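Local coordinates for protein NEQ263 (Nanoarchaeum equitans Kin4-M, PDB 5BN3) that probably serves as the B-type, nucleotide-binding subunit of an archaeal ATP synthase core complex, pairing with the alpha-chain subunit, at residues B[5-10]-B[40-45]; B[201-206]-B[260-265]; B[233-238]-B[250-255]. One frame throughout, in Å; residues are numbered along the deposited sequence.

Contact 1: B[5-10]-B[40-45]; sequences KPPLIA and LALLFD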
loop_
_atom_site.group_PDB
_atom_site.type_symbol
_atom_site.label_atom_id
_atom_site.label_comp_id
_atom_site.label_asym_id
_atom_site.label_seq_id
_atom_site.Cartn_x
_atom_site.Cartn_y
_atom_site.Cartn_z
ATOM N N LYS B 5 32.821 3.042 7.361
ATOM C CA LYS B 5 32.162 2.627 6.129
ATOM C C LYS B 5 31.651 3.886 5.455
ATOM O O LYS B 5 30.527 4.319 5.718
ATOM C CB LYS B 5 31.020 1.638 6.369
ATOM C CG LYS B 5 30.422 1.134 5.057
ATOM C CD LYS B 5 29.460 -0.020 5.248
ATOM C CE LYS B 5 28.944 -0.495 3.899
ATOM N NZ LYS B 5 28.311 0.606 3.125
ATOM N N PRO B 6 32.490 4.480 4.590
ATOM C CA PRO B 6 32.269 5.789 3.964
ATOM C C PRO B 6 30.849 5.956 3.437
ATOM O O PRO B 6 30.309 5.025 2.836
ATOM C CB PRO B 6 33.268 5.788 2.806
ATOM C CG PRO B 6 34.381 4.923 3.288
ATOM C CD PRO B 6 33.722 3.837 4.098
ATOM N N PRO B 7 30.249 7.136 3.656
ATOM C CA PRO B 7 30.882 8.297 4.292
ATOM C C PRO B 7 30.805 8.291 5.821
ATOM O O PRO B 7 31.058 9.333 6.428
ATOM C CB PRO B 7 30.052 9.462 3.751
ATOM C CG PRO B 7 28.683 8.880 3.609
ATOM C CD PRO B 7 28.874 7.434 3.216
ATOM N N LEU B 8 30.470 7.157 6.432
ATOM C CA LEU B 8 30.275 7.121 7.883
ATOM C C LEU B 8 31.495 6.626 8.664
ATOM O O LEU B 8 32.118 5.627 8.300
ATOM C CB LEU B 8 29.058 6.265 8.249
ATOM C CG LEU B 8 28.682 6.242 9.734
ATOM C CD1 LEU B 8 28.203 7.611 10.178
ATOM C CD2 LEU B 8 27.626 5.188 10.031
ATOM N N ILE B 9 31.829 7.342 9.735
ATOM C CA ILE B 9 32.809 6.863 10.705
ATOM C C ILE B 9 32.215 6.865 12.112
ATOM O O ILE B 9 31.461 7.768 12.480
ATOM C CB ILE B 9 34.133 7.675 10.680
ATOM C CG1 ILE B 9 33.900 9.138 11.062
ATOM C CG2 ILE B 9 34.795 7.580 9.318
ATOM C CD1 ILE B 9 35.180 9.960 11.151
ATOM N N ALA B 10 32.536 5.830 12.884
ATOM C CA ALA B 10 32.165 5.783 14.293
ATOM C C ALA B 10 33.425 6.034 15.103
ATOM O O ALA B 10 34.465 5.420 14.850
ATOM C CB ALA B 10 31.561 4.445 14.652
ATOM N N LEU B 40 29.083 9.518 15.970
ATOM C CA LEU B 40 29.038 9.133 14.566
ATOM C C LEU B 40 29.326 10.384 13.748
ATOM O O LEU B 40 28.809 11.459 14.056
ATOM C CB LEU B 40 27.667 8.562 14.193
ATOM C CG LEU B 40 27.194 7.287 14.897
ATOM C CD1 LEU B 40 25.889 6.772 14.296
ATOM C CD2 LEU B 40 28.260 6.210 14.845
ATOM N N ALA B 41 30.157 10.257 12.719
ATOM C CA ALA B 41 30.498 11.411 11.895
ATOM C C ALA B 41 30.386 11.127 10.401
ATOM O O ALA B 41 30.576 9.995 9.956
ATOM C CB ALA B 41 31.886 11.924 12.240
ATOM N N LEU B 42 30.079 12.170 9.634
ATOM C CA LEU B 42 29.978 12.057 8.183
ATOM C C LEU B 42 31.146 12.753 7.504
ATOM O O LEU B 42 31.359 13.952 7.693
ATOM C CB LEU B 42 28.666 12.663 7.680
ATOM C CG LEU B 42 27.406 11.827 7.876
ATOM C CD1 LEU B 42 26.209 12.504 7.245
ATOM C CD2 LEU B 42 27.608 10.462 7.273
ATOM N N LEU B 43 31.891 11.997 6.705
ATOM C CA LEU B 43 33.043 12.531 5.989
ATOM C C LEU B 43 32.622 13.541 4.923
ATOM O O LEU B 43 31.580 13.386 4.283
ATOM C CB LEU B 43 33.837 11.389 5.350
ATOM C CG LEU B 43 34.393 10.354 6.331
ATOM C CD1 LEU B 43 34.938 9.143 5.597
ATOM C CD2 LEU B 43 35.471 10.981 7.187
ATOM N N PHE B 44 33.433 14.579 4.752
ATOM C CA PHE B 44 33.204 15.581 3.716
ATOM C C PHE B 44 33.363 14.961 2.335
ATOM O O PHE B 44 32.618 15.285 1.411
ATOM C CB PHE B 44 34.188 16.744 3.872
ATOM C CG PHE B 44 33.741 17.798 4.848
ATOM C CD1 PHE B 44 33.125 17.448 6.040
ATOM C CD2 PHE B 44 33.959 19.141 4.580
ATOM C CE1 PHE B 44 32.723 18.417 6.939
ATOM C CE2 PHE B 44 33.561 20.117 5.477
ATOM C CZ PHE B 44 32.941 19.753 6.658
ATOM N N ASP B 45 34.337 14.064 2.201
ATOM C CA ASP B 45 34.612 13.426 0.917
ATOM C C ASP B 45 35.267 12.059 1.074
ATOM O O ASP B 45 35.401 11.549 2.187
ATOM C CB ASP B 45 35.490 14.332 0.051
ATOM C CG ASP B 45 36.645 14.937 0.822
ATOM O OD1 ASP B 45 37.038 14.366 1.858
ATOM O OD2 ASP B 45 37.162 15.989 0.390
#
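Strands 8-10 and 40-43 run antiparallel, their axes 4.8 Å apart at closest approach and their directions 148° apart. Ile9 and Ala41 form the hydrogen-bonded pair: Ile9 N reaches Ala41 O and Ala41 N returns to Ile9 O, at 2.9 and 2.8 Å. A third bond, Leu43 N to Pro7 O at 2.8 Å, is almost straight. It prolongs the pairing past the strand into the residue that follows a cis peptide bond. The side chains sort onto two faces. On one, CG of Leu8 is anti to the backbone N (chi1 -175°), and its CD1 reaches across to Leu42. Leu8 CD1 lies 4.1 Å from Leu42 CD2, and the same methyl sits 3.4 Å from Ala41 O. Farther along this face, the CB of Ala10 meets Leu40 CD2 at 3.7 Å. The other face carries Ile9 and Ala41. Ile9 CG1 stands between its own backbone N and carbonyl carbon (chi1 63°) and packs on Ala41 CB at 3.6 Å. The CG2 branch of Ile9 touches Leu43 CD1, and the two side chains cross at about a right angle. An alanine in place of Ile9 would probably open a gap beside Ala41 CB and leave the Leu43 methyls without this apolar neighbour. Strand 28-35 continues the sheet beyond 40-43, and Leu42 also packs on Ile238 and Leu241 of helix 228-241. The pairing is that of neighbouring strands in the antiparallel sheet of the NeqB N-terminal domain, with apolar side chains on both faces.

Contact 2: B[201-206]-B[260-265]; sequences YTPRVA and ASIYER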
loop_
_atom_site.group_PDB
_atom_site.type_symbol
_atom_site.label_atom_id
_atom_site.label_comp_id
_atom_site.label_asym_id
_atom_site.label_seq_id
_atom_site.Cartn_x
_atom_site.Cartn_y
_atom_site.Cartn_z
ATOM N N TYR B 201 24.293 20.669 2.958
ATOM C CA TYR B 201 24.926 21.940 3.307
ATOM C C TYR B 201 24.861 22.953 2.165
ATOM O O TYR B 201 24.945 24.158 2.394
ATOM C CB TYR B 201 26.382 21.725 3.741
ATOM C CG TYR B 201 26.543 21.332 5.192
ATOM C CD1 TYR B 201 25.445 20.974 5.962
ATOM C CD2 TYR B 201 27.791 21.340 5.798
ATOM C CE1 TYR B 201 25.589 20.622 7.290
ATOM C CE2 TYR B 201 27.943 20.993 7.127
ATOM C CZ TYR B 201 26.840 20.636 7.867
ATOM O OH TYR B 201 26.986 20.287 9.191
ATOM N N THR B 202 24.702 22.460 0.940
ATOM C CA THR B 202 24.656 23.330 -0.240
ATOM C C THR B 202 23.624 24.463 -0.136
ATOM O O THR B 202 23.980 25.629 -0.305
ATOM C CB THR B 202 24.449 22.526 -1.549
ATOM O OG1 THR B 202 25.501 21.564 -1.689
ATOM C CG2 THR B 202 24.445 23.448 -2.750
ATOM N N PRO B 203 22.348 24.136 0.156
ATOM C CA PRO B 203 21.409 25.257 0.246
ATOM C C PRO B 203 21.646 26.107 1.490
ATOM O O PRO B 203 21.266 27.273 1.497
ATOM C CB PRO B 203 20.046 24.565 0.333
ATOM C CG PRO B 203 20.344 23.240 0.950
ATOM C CD PRO B 203 21.675 22.841 0.384
ATOM N N ARG B 204 22.256 25.531 2.523
ATOM C CA ARG B 204 22.499 26.262 3.766
ATOM C C ARG B 204 23.591 27.323 3.630
ATOM O O ARG B 204 23.446 28.434 4.144
ATOM C CB ARG B 204 22.822 25.289 4.907
ATOM C CG ARG B 204 21.603 24.542 5.443
ATOM C CD ARG B 204 21.979 23.518 6.502
ATOM N NE ARG B 204 20.805 23.025 7.223
ATOM C CZ ARG B 204 20.067 21.988 6.837
ATOM N NH1 ARG B 204 20.380 21.322 5.735
ATOM N NH2 ARG B 204 19.017 21.617 7.555
ATOM N N VAL B 205 24.680 26.990 2.942
ATOM C CA VAL B 205 25.739 27.973 2.726
ATOM C C VAL B 205 25.274 29.050 1.746
ATOM O O VAL B 205 25.623 30.220 1.889
ATOM C CB VAL B 205 27.082 27.328 2.258
ATOM C CG1 VAL B 205 27.476 26.185 3.177
ATOM C CG2 VAL B 205 26.987 26.825 0.831
ATOM N N ALA B 206 24.467 28.652 0.766
ATOM C CA ALA B 206 23.935 29.588 -0.220
ATOM C C ALA B 206 22.984 30.594 0.419
ATOM O O ALA B 206 23.004 31.784 0.090
ATOM C CB ALA B 206 23.231 28.832 -1.333
ATOM N N ALA B 260 11.403 23.321 5.658
ATOM C CA ALA B 260 10.999 24.653 6.086
ATOM C C ALA B 260 12.188 25.463 6.582
ATOM O O ALA B 260 12.251 26.672 6.370
ATOM C CB ALA B 260 9.944 24.559 7.160
ATOM N N SER B 261 13.132 24.795 7.240
ATOM C CA SER B 261 14.320 25.469 7.763
ATOM C C SER B 261 15.178 26.025 6.631
ATOM O O SER B 261 16.109 26.796 6.862
ATOM C CB SER B 261 15.144 24.519 8.634
ATOM O OG SER B 261 15.918 23.644 7.836
ATOM N N ILE B 262 14.856 25.625 5.404
ATOM C CA ILE B 262 15.493 26.169 4.213
ATOM C C ILE B 262 14.594 27.201 3.524
ATOM O O ILE B 262 15.013 28.336 3.293
ATOM C CB ILE B 262 15.844 25.040 3.230
ATOM C CG1 ILE B 262 16.960 24.174 3.812
ATOM C CG2 ILE B 262 16.272 25.593 1.886
ATOM C CD1 ILE B 262 17.381 23.080 2.896
ATOM N N TYR B 263 13.363 26.805 3.204
ATOM C CA TYR B 263 12.440 27.664 2.456
ATOM C C TYR B 263 12.104 28.973 3.175
ATOM O O TYR B 263 11.931 30.010 2.533
ATOM C CB TYR B 263 11.143 26.910 2.140
ATOM C CG TYR B 263 11.302 25.677 1.276
ATOM C CD1 TYR B 263 12.350 25.556 0.373
ATOM C CD2 TYR B 263 10.390 24.634 1.361
ATOM C CE1 TYR B 263 12.482 24.426 -0.418
ATOM C CE2 TYR B 263 10.516 23.504 0.576
ATOM C CZ TYR B 263 11.560 23.406 -0.309
ATOM O OH TYR B 263 11.679 22.279 -1.089
ATOM N N GLU B 264 12.006 28.923 4.501
ATOM C CA GLU B 264 11.618 30.099 5.284
ATOM C C GLU B 264 12.757 31.095 5.490
ATOM O O GLU B 264 12.556 32.167 6.066
ATOM C CB GLU B 264 11.023 29.681 6.634
ATOM C CG GLU B 264 9.638 29.054 6.528
ATOM C CD GLU B 264 8.532 30.083 6.350
ATOM O OE1 GLU B 264 7.614 29.837 5.537
ATOM O OE2 GLU B 264 8.562 31.129 7.033
ATOM N N ARG B 265 13.950 30.743 5.022
ATOM C CA ARG B 265 15.066 31.685 5.018
ATOM C C ARG B 265 14.986 32.521 3.747
ATOM O O ARG B 265 15.892 32.517 2.911
ATOM C CB ARG B 265 16.407 30.953 5.122
ATOM C CG ARG B 265 16.607 30.245 6.460
ATOM C CD ARG B 265 17.895 29.439 6.488
ATOM N NE ARG B 265 19.079 30.272 6.690
ATOM C CZ ARG B 265 20.325 29.806 6.718
ATOM N NH1 ARG B 265 20.554 28.512 6.552
ATOM N NH2 ARG B 265 21.341 30.635 6.907
#
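Pro203 and Ile262 make the tight part of this contact between helix 196-215 and the end of helix 255-263. The CD1 methyl of Ile262 reaches the proline ring at Pro203 CG, 3.5 Å away, and lies 4.0 Å from Pro203 CB. The CG1 of Ile262 is anti to the carbonyl carbon (chi1 -69°), and CD1 continues the extended branch (chi2 -178°) to the ring. Both residues also pack on Tyr231 of helix 228-241, and Pro203 touches Ile162 of strand 156-162. This is helix-helix packing within the P-loop-type nucleotide-binding domain, set against its sheet. The polar part is looser. No hydrogen bond joins the two segments. The guanidinium NH2 of Arg204 lies 3.7 Å from Ser261 OG, near but not bonded. That NH2 forms a salt bridge with Asp258, while NH1 bonds to Ile200 O and Tyr231 OH. The hydroxyl of Ser261 is hydrogen-bonded to Asp258 O. Arg265 comes in beside the Arg204 backbone. Arg265 NH1 is 3.8 Å from Arg204 O, again without a bond. This NH1 bonds to Ile94 O, and NH2 forms a salt bridge with Glu211. A glycerol molecule, probably from the crystallisation liquor, lies next to the Arg265 side chain. The two charged groups stay 5.5 Å apart, Arg204 NE to Arg265 NH1. Asp258 and Glu211 probably offset this like-charge proximity. Across the two segments, then, close packing is apolar and confined to one point; the nearby arginines are held mainly by partners beyond them.

Contact 3: B[233-238]-B[250-255]; sequences DALREI and GYPAYL
Arg236 lies against Gly250, Tyr251 and Pro252, and its side chain can be followed outward from helix 228-241. Its CB is 4.1 Å from both Tyr251 CD1 and Pro252 CD. CG is anti to the backbone N (chi1 175°) and sits 3.3 Å from Gly250 O. CD comes within 3.4 Å of Gly250 C. The chain then bends at chi3 (60°). NE skirts Tyr251 CE1, and CZ lies over the ring in a cation-pi contact, 4.2 Å from its centroid. The guanidinium stacks on the ring with the planes 15° apart. Arg236 NH1 stands over the face, offset toward the rim, 3.5 Å from Tyr251 CZ. It also bonds to Arg249 O and forms a salt bridge with Glu342 of a neighbouring alpha chain. Arg236 NH2 reaches Asp233 OD2 at 3.1 Å in a salt bridge, from above the carboxylate plane. Beside this, Leu235 CD2 packs on Pro252 CG and Leu255 CD1. A water joins Leu235 O to Tyr254 OH, which is also hydrogen-bonded to Glu244. The loop between helices 228-241 and 255-263 thus packs back on the first helix. It ends in a type I turn from Pro252 to Leu255, with Tyr254 at the N-cap position of the second. The buried positive charge is probably balanced by Asp233 and by Glu342 across the subunit interface; the tyrosine face, together with these bonds, probably helps to hold the group flat.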
loop_
_atom_site.group_PDB
_atom_site.type_symbol
_atom_site.label_atom_id
_atom_site.label_comp_id
_atom_site.label_asym_id
_atom_site.label_seq_id
_atom_site.Cartn_x
_atom_site.Cartn_y
_atom_site.Cartn_z
ATOM N N ASP B 233 16.658 13.277 -0.686
ATOM C CA ASP B 233 17.323 11.983 -0.787
ATOM C C ASP B 233 18.567 11.942 0.097
ATOM O O ASP B 233 18.835 10.945 0.770
ATOM C CB ASP B 233 17.698 11.694 -2.242
ATOM C CG ASP B 233 18.374 10.349 -2.416
ATOM O OD1 ASP B 233 19.600 10.259 -2.183
ATOM O OD2 ASP B 233 17.687 9.374 -2.794
ATOM N N ALA B 234 19.324 13.031 0.091
ATOM C CA ALA B 234 20.517 13.136 0.919
ATOM C C ALA B 234 20.154 13.157 2.402
ATOM O O ALA B 234 20.841 12.547 3.224
ATOM C CB ALA B 234 21.308 14.371 0.546
ATOM N N LEU B 235 19.077 13.861 2.741
ATOM C CA LEU B 235 18.606 13.920 4.122
ATOM C C LEU B 235 18.189 12.539 4.616
ATOM O O LEU B 235 18.437 12.180 5.769
ATOM C CB LEU B 235 17.436 14.902 4.253
ATOM C CG LEU B 235 17.120 15.361 5.679
ATOM C CD1 LEU B 235 18.224 16.270 6.192
ATOM C CD2 LEU B 235 15.767 16.056 5.764
ATOM N N ARG B 236 17.558 11.767 3.738
ATOM C CA ARG B 236 17.141 10.409 4.067
ATOM C C ARG B 236 18.350 9.505 4.257
ATOM O O ARG B 236 18.346 8.609 5.104
ATOM C CB ARG B 236 16.237 9.854 2.963
ATOM C CG ARG B 236 15.835 8.402 3.152
ATOM C CD ARG B 236 14.821 7.972 2.105
ATOM N NE ARG B 236 15.348 8.093 0.746
ATOM C CZ ARG B 236 14.632 7.889 -0.356
ATOM N NH1 ARG B 236 13.353 7.553 -0.265
ATOM N NH2 ARG B 236 15.194 8.027 -1.545
ATOM N N GLU B 237 19.383 9.740 3.457
ATOM C CA GLU B 237 20.604 8.957 3.552
ATOM C C GLU B 237 21.241 9.131 4.930
ATOM O O GLU B 237 21.639 8.157 5.572
ATOM C CB GLU B 237 21.575 9.368 2.446
ATOM C CG GLU B 237 22.821 8.519 2.393
ATOM C CD GLU B 237 23.656 8.776 1.159
ATOM O OE1 GLU B 237 23.205 9.526 0.263
ATOM O OE2 GLU B 237 24.769 8.222 1.082
ATOM N N ILE B 238 21.312 10.380 5.381
ATOM C CA ILE B 238 21.847 10.707 6.698
ATOM C C ILE B 238 20.944 10.185 7.810
ATOM O O ILE B 238 21.422 9.621 8.796
ATOM C CB ILE B 238 22.030 12.229 6.849
ATOM C CG1 ILE B 238 23.000 12.740 5.783
ATOM C CG2 ILE B 238 22.526 12.582 8.243
ATOM C CD1 ILE B 238 23.195 14.233 5.789
ATOM N N GLY B 250 10.807 5.919 3.660
ATOM C CA GLY B 250 12.136 6.019 4.236
ATOM C C GLY B 250 12.544 7.427 4.631
ATOM O O GLY B 250 13.519 7.606 5.366
ATOM N N TYR B 251 11.816 8.429 4.140
ATOM C CA TYR B 251 12.119 9.819 4.472
ATOM C C TYR B 251 11.931 10.065 5.967
ATOM O O TYR B 251 11.013 9.510 6.577
ATOM C CB TYR B 251 11.239 10.775 3.660
ATOM C CG TYR B 251 11.540 10.783 2.176
ATOM C CD1 TYR B 251 12.687 11.388 1.682
ATOM C CD2 TYR B 251 10.668 10.199 1.269
ATOM C CE1 TYR B 251 12.961 11.402 0.326
ATOM C CE2 TYR B 251 10.931 10.212 -0.085
ATOM C CZ TYR B 251 12.077 10.812 -0.548
ATOM O OH TYR B 251 12.336 10.820 -1.896
ATOM N N PRO B 252 12.802 10.893 6.564
ATOM C CA PRO B 252 12.727 11.161 8.006
ATOM C C PRO B 252 11.426 11.853 8.402
ATOM O O PRO B 252 10.833 12.573 7.595
ATOM C CB PRO B 252 13.920 12.094 8.258
ATOM C CG PRO B 252 14.255 12.675 6.919
ATOM C CD PRO B 252 13.923 11.604 5.924
ATOM N N ALA B 253 10.998 11.635 9.639
ATOM C CA ALA B 253 9.752 12.197 10.150
ATOM C C ALA B 253 9.743 13.724 10.163
ATOM O O ALA B 253 8.681 14.347 10.087
ATOM C CB ALA B 253 9.489 11.662 11.542
ATOM N N TYR B 254 10.926 14.320 10.265
ATOM C CA TYR B 254 11.059 15.770 10.348
ATOM C C TYR B 254 11.308 16.425 8.989
ATOM O O TYR B 254 11.785 17.556 8.928
ATOM C CB TYR B 254 12.191 16.134 11.314
ATOM C CG TYR B 254 13.479 15.393 11.046
ATOM C CD1 TYR B 254 14.386 15.853 10.103
ATOM C CD2 TYR B 254 13.790 14.236 11.741
ATOM C CE1 TYR B 254 15.561 15.180 9.858
ATOM C CE2 TYR B 254 14.959 13.561 11.506
ATOM C CZ TYR B 254 15.842 14.033 10.564
ATOM O OH TYR B 254 17.014 13.355 10.326
ATOM N N LEU B 255 10.984 15.721 7.904
ATOM C CA LEU B 255 11.237 16.237 6.556
ATOM C C LEU B 255 10.597 17.605 6.313
ATOM O O LEU B 255 11.231 18.496 5.753
ATOM C CB LEU B 255 10.783 15.234 5.487
ATOM C CG LEU B 255 11.017 15.667 4.036
ATOM C CD1 LEU B 255 12.484 15.984 3.804
ATOM C CD2 LEU B 255 10.549 14.602 3.058
HETATM O O HOH W 1 18.813 13.535 8.515
#

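Contact 1 belongs to the N-terminal domain, whereas contacts 2 and 3 lie in the nucleotide-binding domain. One place where the two regions meet is Leu42 CD1 of contact 1 against Ile238 CG1 of contact 3, 3.5 Å away; the centres of these contacts are about 17 Å apart. Contact 3 is nested in the chain between the two segments of contact 2. Their centres are about 15 Å apart, and helix 228-241 leads through the 250-255 loop into helix 255-263. Contacts 1 and 2 do not touch, their nearest atoms being about 5 Å apart. All three lie away from Arg326, a residue that contacts ADP in a structure of this protein. Each also has residues that reach an alpha chain.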